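Local coordinates for protein superoxide dismutase (Porphyromonas gingivalis, PDB 1UES) that destroys superoxide radicals as a homodimer, dismutating them to oxygen and hydrogen peroxide with one manganese or iron ion per subunit, at residues A[42-56]-A[63-75]. The protein carries 1 engineered substitution. Numbering follows the deposited sequence.
Sequences LIIGTEFENADLNTI and GIFNNAGQTLNHN. With MN (manganese (II) ion), chain E.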
loop_
_atom_site.group_PDB
_atom_site.type_symbol
_atom_site.label_atom_id
_atom_site.label_comp_id
_atom_site.label_asym_id
_atom_site.label_seq_id
_atom_site.Cartn_x
_atom_site.Cartn_y
_atom_site.Cartn_z
ATOM N N LEU A 42 7.518 -8.059 -18.910
ATOM C CA LEU A 42 6.140 -8.216 -19.308
ATOM C C LEU A 42 5.756 -7.691 -20.674
ATOM O O LEU A 42 4.749 -8.144 -21.242
ATOM C CB LEU A 42 5.202 -7.612 -18.259
ATOM C CG LEU A 42 5.215 -8.193 -16.849
ATOM C CD1 LEU A 42 4.475 -7.220 -15.945
ATOM C CD2 LEU A 42 4.590 -9.575 -16.814
ATOM N N ILE A 43 6.520 -6.760 -21.229
ATOM C CA ILE A 43 6.120 -6.238 -22.530
ATOM C C ILE A 43 6.624 -7.068 -23.691
ATOM O O ILE A 43 6.186 -6.880 -24.827
ATOM C CB ILE A 43 6.542 -4.778 -22.741
ATOM C CG1 ILE A 43 8.058 -4.620 -22.592
ATOM C CG2 ILE A 43 5.785 -3.900 -21.747
ATOM C CD1 ILE A 43 8.529 -3.149 -22.724
ATOM N N ILE A 44 7.538 -7.988 -23.416
ATOM C CA ILE A 44 8.037 -8.858 -24.477
ATOM C C ILE A 44 6.861 -9.689 -25.017
ATOM O O ILE A 44 6.135 -10.336 -24.247
ATOM C CB ILE A 44 9.106 -9.834 -23.939
ATOM C CG1 ILE A 44 10.346 -9.055 -23.511
ATOM C CG2 ILE A 44 9.430 -10.889 -24.997
ATOM C CD1 ILE A 44 11.257 -9.844 -22.604
ATOM N N GLY A 45 6.672 -9.666 -26.333
ATOM C CA GLY A 45 5.605 -10.452 -26.930
ATOM C C GLY A 45 4.256 -9.767 -26.957
ATOM O O GLY A 45 3.252 -10.397 -27.279
ATOM N N THR A 46 4.226 -8.483 -26.601
ATOM C CA THR A 46 2.976 -7.729 -26.620
ATOM C C THR A 46 3.097 -6.563 -27.600
ATOM O O THR A 46 4.162 -6.302 -28.149
ATOM C CB THR A 46 2.684 -7.117 -25.245
ATOM O OG1 THR A 46 3.562 -6.006 -25.044
ATOM C CG2 THR A 46 2.869 -8.125 -24.145
ATOM N N GLU A 47 1.997 -5.837 -27.807
ATOM C CA GLU A 47 2.019 -4.679 -28.705
ATOM C C GLU A 47 2.841 -3.498 -28.160
ATOM O O GLU A 47 3.022 -2.482 -28.846
ATOM C CB GLU A 47 0.583 -4.205 -28.968
ATOM C CG GLU A 47 -0.064 -3.533 -27.754
ATOM C CD GLU A 47 -1.574 -3.465 -27.874
ATOM O OE1 GLU A 47 -2.215 -4.527 -27.777
ATOM O OE2 GLU A 47 -2.106 -2.354 -28.063
ATOM N N PHE A 48 3.337 -3.623 -26.929
ATOM C CA PHE A 48 4.118 -2.559 -26.308
ATOM C C PHE A 48 5.628 -2.778 -26.380
ATOM O O PHE A 48 6.399 -2.009 -25.799
ATOM C CB PHE A 48 3.709 -2.418 -24.848
ATOM C CG PHE A 48 2.255 -2.123 -24.665
ATOM C CD1 PHE A 48 1.730 -0.908 -25.104
ATOM C CD2 PHE A 48 1.410 -3.059 -24.080
ATOM C CE1 PHE A 48 0.375 -0.627 -24.962
ATOM C CE2 PHE A 48 0.039 -2.785 -23.931
ATOM C CZ PHE A 48 -0.474 -1.567 -24.375
ATOM N N GLU A 49 6.039 -3.806 -27.116
ATOM C CA GLU A 49 7.449 -4.143 -27.267
ATOM C C GLU A 49 8.336 -2.970 -27.608
ATOM O O GLU A 49 9.417 -2.804 -27.024
ATOM C CB GLU A 49 7.621 -5.200 -28.357
ATOM C CG GLU A 49 7.309 -6.574 -27.909
ATOM C CD GLU A 49 7.735 -7.626 -28.920
ATOM O OE1 GLU A 49 7.757 -7.346 -30.152
ATOM O OE2 GLU A 49 8.050 -8.745 -28.476
ATOM N N ASN A 50 7.891 -2.154 -28.548
ATOM C CA ASN A 50 8.687 -1.022 -28.975
ATOM C C ASN A 50 8.089 0.330 -28.648
ATOM O O ASN A 50 8.533 1.346 -29.180
ATOM C CB ASN A 50 8.935 -1.140 -30.478
ATOM C CG ASN A 50 9.049 -2.588 -30.928
ATOM O OD1 ASN A 50 8.364 -3.032 -31.867
ATOM N ND2 ASN A 50 9.914 -3.340 -30.255
ATOM N N ALA A 51 7.092 0.341 -27.767
ATOM C CA ALA A 51 6.394 1.552 -27.377
ATOM C C ALA A 51 7.140 2.379 -26.334
ATOM O O ALA A 51 7.913 1.849 -25.529
ATOM C CB ALA A 51 5.013 1.186 -26.830
ATOM N N ASP A 52 6.904 3.689 -26.347
ATOM C CA ASP A 52 7.534 4.545 -25.350
ATOM C C ASP A 52 6.712 4.398 -24.075
ATOM O O ASP A 52 5.527 4.012 -24.093
ATOM C CB ASP A 52 7.556 6.002 -25.810
ATOM C CG ASP A 52 6.187 6.505 -26.168
ATOM O OD1 ASP A 52 5.808 7.617 -25.750
ATOM O OD2 ASP A 52 5.480 5.779 -26.890
ATOM N N LEU A 53 7.320 4.728 -22.950
ATOM C CA LEU A 53 6.629 4.569 -21.680
ATOM C C LEU A 53 5.278 5.256 -21.638
ATOM O O LEU A 53 4.291 4.694 -21.201
ATOM C CB LEU A 53 7.532 5.075 -20.557
ATOM C CG LEU A 53 7.028 4.868 -19.124
ATOM C CD1 LEU A 53 6.728 3.409 -18.869
ATOM C CD2 LEU A 53 8.112 5.401 -18.151
ATOM N N ASN A 54 5.229 6.493 -22.099
ATOM C CA ASN A 54 3.975 7.213 -22.103
ATOM C C ASN A 54 2.848 6.478 -22.838
ATOM O O ASN A 54 1.696 6.464 -22.395
ATOM C CB ASN A 54 4.214 8.568 -22.733
ATOM C CG ASN A 54 3.499 9.652 -22.013
ATOM O OD1 ASN A 54 2.569 10.248 -22.549
ATOM N ND2 ASN A 54 3.920 9.923 -20.786
ATOM N N THR A 55 3.179 5.861 -23.971
ATOM C CA THR A 55 2.183 5.117 -24.748
ATOM C C THR A 55 1.705 3.910 -23.948
ATOM O O THR A 55 0.526 3.599 -23.899
ATOM C CB THR A 55 2.792 4.633 -26.085
ATOM O OG1 THR A 55 3.101 5.770 -26.899
ATOM C CG2 THR A 55 1.830 3.716 -26.839
ATOM N N ILE A 56 2.632 3.220 -23.299
ATOM C CA ILE A 56 2.219 2.065 -22.523
ATOM C C ILE A 56 1.295 2.459 -21.368
ATOM O O ILE A 56 0.351 1.741 -21.061
ATOM C CB ILE A 56 3.444 1.302 -21.966
ATOM C CG1 ILE A 56 4.355 0.882 -23.122
ATOM C CG2 ILE A 56 2.979 0.092 -21.180
ATOM C CD1 ILE A 56 5.733 0.366 -22.659
ATOM N N GLY A 63 -0.988 -6.238 -15.315
ATOM C CA GLY A 63 0.371 -6.186 -14.788
ATOM C C GLY A 63 1.267 -5.204 -15.527
ATOM O O GLY A 63 2.117 -4.542 -14.920
ATOM N N ILE A 64 1.102 -5.144 -16.845
ATOM C CA ILE A 64 1.880 -4.228 -17.654
ATOM C C ILE A 64 1.562 -2.808 -17.222
ATOM O O ILE A 64 2.481 -2.025 -16.965
ATOM C CB ILE A 64 1.594 -4.440 -19.152
ATOM C CG1 ILE A 64 2.239 -5.753 -19.570
ATOM C CG2 ILE A 64 2.163 -3.288 -19.970
ATOM C CD1 ILE A 64 1.889 -6.194 -20.986
ATOM N N PHE A 65 0.279 -2.486 -17.081
ATOM C CA PHE A 65 -0.047 -1.151 -16.656
ATOM C C PHE A 65 0.508 -0.869 -15.261
ATOM O O PHE A 65 1.018 0.209 -15.026
ATOM C CB PHE A 65 -1.544 -0.884 -16.607
ATOM C CG PHE A 65 -1.865 0.477 -16.052
ATOM C CD1 PHE A 65 -1.672 1.622 -16.830
ATOM C CD2 PHE A 65 -2.259 0.635 -14.728
ATOM C CE1 PHE A 65 -1.861 2.895 -16.284
ATOM C CE2 PHE A 65 -2.449 1.898 -14.187
ATOM C CZ PHE A 65 -2.246 3.032 -14.964
ATOM N N ASN A 66 0.377 -1.818 -14.337
ATOM C CA ASN A 66 0.878 -1.586 -12.972
ATOM C C ASN A 66 2.359 -1.222 -12.959
ATOM O O ASN A 66 2.790 -0.312 -12.220
ATOM C CB ASN A 66 0.616 -2.822 -12.080
ATOM C CG ASN A 66 -0.864 -3.011 -11.768
ATOM O OD1 ASN A 66 -1.644 -2.064 -11.876
ATOM N ND2 ASN A 66 -1.262 -4.244 -11.389
ATOM N N ASN A 67 3.160 -1.892 -13.787
ATOM C CA ASN A 67 4.574 -1.570 -13.774
ATOM C C ASN A 67 4.902 -0.333 -14.581
ATOM O O ASN A 67 5.762 0.438 -14.198
ATOM C CB ASN A 67 5.396 -2.773 -14.223
ATOM C CG ASN A 67 5.359 -3.884 -13.201
ATOM O OD1 ASN A 67 5.996 -3.779 -12.140
ATOM N ND2 ASN A 67 4.635 -4.961 -13.499
ATOM N N ALA A 68 4.160 -0.115 -15.663
ATOM C CA ALA A 68 4.372 1.069 -16.506
ATOM C C ALA A 68 3.998 2.326 -15.711
ATOM O O ALA A 68 4.774 3.295 -15.655
ATOM C CB ALA A 68 3.485 0.980 -17.778
ATOM N N GLY A 69 2.793 2.302 -15.123
ATOM C CA GLY A 69 2.300 3.423 -14.351
ATOM C C GLY A 69 3.258 3.736 -13.226
ATOM O O GLY A 69 3.562 4.903 -13.018
ATOM N N GLN A 70 3.753 2.700 -12.542
ATOM C CA GLN A 70 4.698 2.927 -11.441
ATOM C C GLN A 70 6.006 3.511 -11.959
ATOM O O GLN A 70 6.576 4.403 -11.319
ATOM C CB GLN A 70 4.953 1.632 -10.664
ATOM C CG GLN A 70 3.815 1.263 -9.688
ATOM C CD GLN A 70 3.515 2.368 -8.655
ATOM O OE1 GLN A 70 2.874 3.370 -8.975
ATOM N NE2 GLN A 70 3.971 2.174 -7.424
ATOM N N THR A 71 6.489 3.039 -13.110
ATOM C CA THR A 71 7.724 3.581 -13.648
ATOM C C THR A 71 7.540 5.053 -13.971
ATOM O O THR A 71 8.324 5.887 -13.554
ATOM C CB THR A 71 8.199 2.814 -14.896
ATOM O OG1 THR A 71 8.448 1.467 -14.525
ATOM C CG2 THR A 71 9.487 3.376 -15.436
ATOM N N LEU A 72 6.468 5.389 -14.672
ATOM C CA LEU A 72 6.253 6.780 -15.002
ATOM C C LEU A 72 6.052 7.662 -13.764
ATOM O O LEU A 72 6.612 8.754 -13.675
ATOM C CB LEU A 72 5.045 6.900 -15.933
ATOM C CG LEU A 72 4.691 8.352 -16.228
ATOM C CD1 LEU A 72 5.832 9.020 -16.967
ATOM C CD2 LEU A 72 3.389 8.419 -17.030
ATOM N N ASN A 73 5.263 7.182 -12.812
ATOM C CA ASN A 73 5.001 7.951 -11.615
ATOM C C ASN A 73 6.328 8.247 -10.897
ATOM O O ASN A 73 6.574 9.371 -10.473
ATOM C CB ASN A 73 4.063 7.185 -10.643
ATOM C CG ASN A 73 2.586 7.327 -11.011
ATOM O OD1 ASN A 73 2.161 8.401 -11.399
ATOM N ND2 ASN A 73 1.815 6.246 -10.878
ATOM N N HIS A 74 7.175 7.241 -10.746
ATOM C CA HIS A 74 8.427 7.465 -10.026
ATOM C C HIS A 74 9.361 8.351 -10.796
ATOM O O HIS A 74 10.081 9.134 -10.195
ATOM C CB HIS A 74 9.103 6.143 -9.687
ATOM C CG HIS A 74 8.390 5.396 -8.608
ATOM N ND1 HIS A 74 7.360 4.527 -8.867
ATOM C CD2 HIS A 74 8.523 5.433 -7.266
ATOM C CE1 HIS A 74 6.877 4.053 -7.733
ATOM N NE2 HIS A 74 7.568 4.585 -6.742
ATOM N N ASN A 75 9.380 8.216 -12.121
ATOM C CA ASN A 75 10.258 9.058 -12.916
ATOM C C ASN A 75 9.945 10.525 -12.713
ATOM O O ASN A 75 10.856 11.321 -12.535
ATOM C CB ASN A 75 10.193 8.679 -14.396
ATOM C CG ASN A 75 10.882 7.348 -14.682
ATOM O OD1 ASN A 75 11.535 6.777 -13.803
ATOM N ND2 ASN A 75 10.750 6.852 -15.920
HETATM MN MN MN E . 6.943 4.684 -4.635
HETATM O O HOH W 1 4.860 4.193 -5.296
#
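The Phe48 ring meets Ile64 obliquely, CD2 lying 4.2 Å from Ile64 CG2, while Ile56 CG2 lies over one ring face, offset toward the rim, and Glu47 CG sits over the centre of the opposite face. Gln70 C lies in plane at the edge of the His74 ring. Ile64 reaches from helix 62-79 to Leu42, Ile43, Thr46, Phe48 and Ile56. Its CG2, anti to the backbone N, packs 3.7 Å from Ile56 CG2 and also touches Ile43 CG2; the other branch carries CD1 to 3.5 Å from Leu42 O and tip to tip with Thr46 CG2. Thr46 OG1 accepts from Phe48 N, an ST turn, and donates to Ile43 O, which fixes the side chain's rotation. All this belongs to the N-terminal alpha-hairpin domain of the iron/manganese dismutases, where the loop leaving helix 21-42 and the short helix 53-59 pack against helix 62-79. Farther along, Leu53 is a knob in a hole formed by Ala68, Thr71, Leu72 and Asn75, with CD2 3.7 Å from Thr71 CG2. Near the C-terminal end of 63-75, His74 NE2 binds manganese at 2.2 Å; His27, Asp157, His161 and a water complete the site. His74 ND1 donates to Gln70 O at 2.6 Å; the oxygen lies in the ring plane, the nitrogen above the carbonyl plane, which helps set the ring's rotation. The metal-bound water accepts from Gln70 NE2.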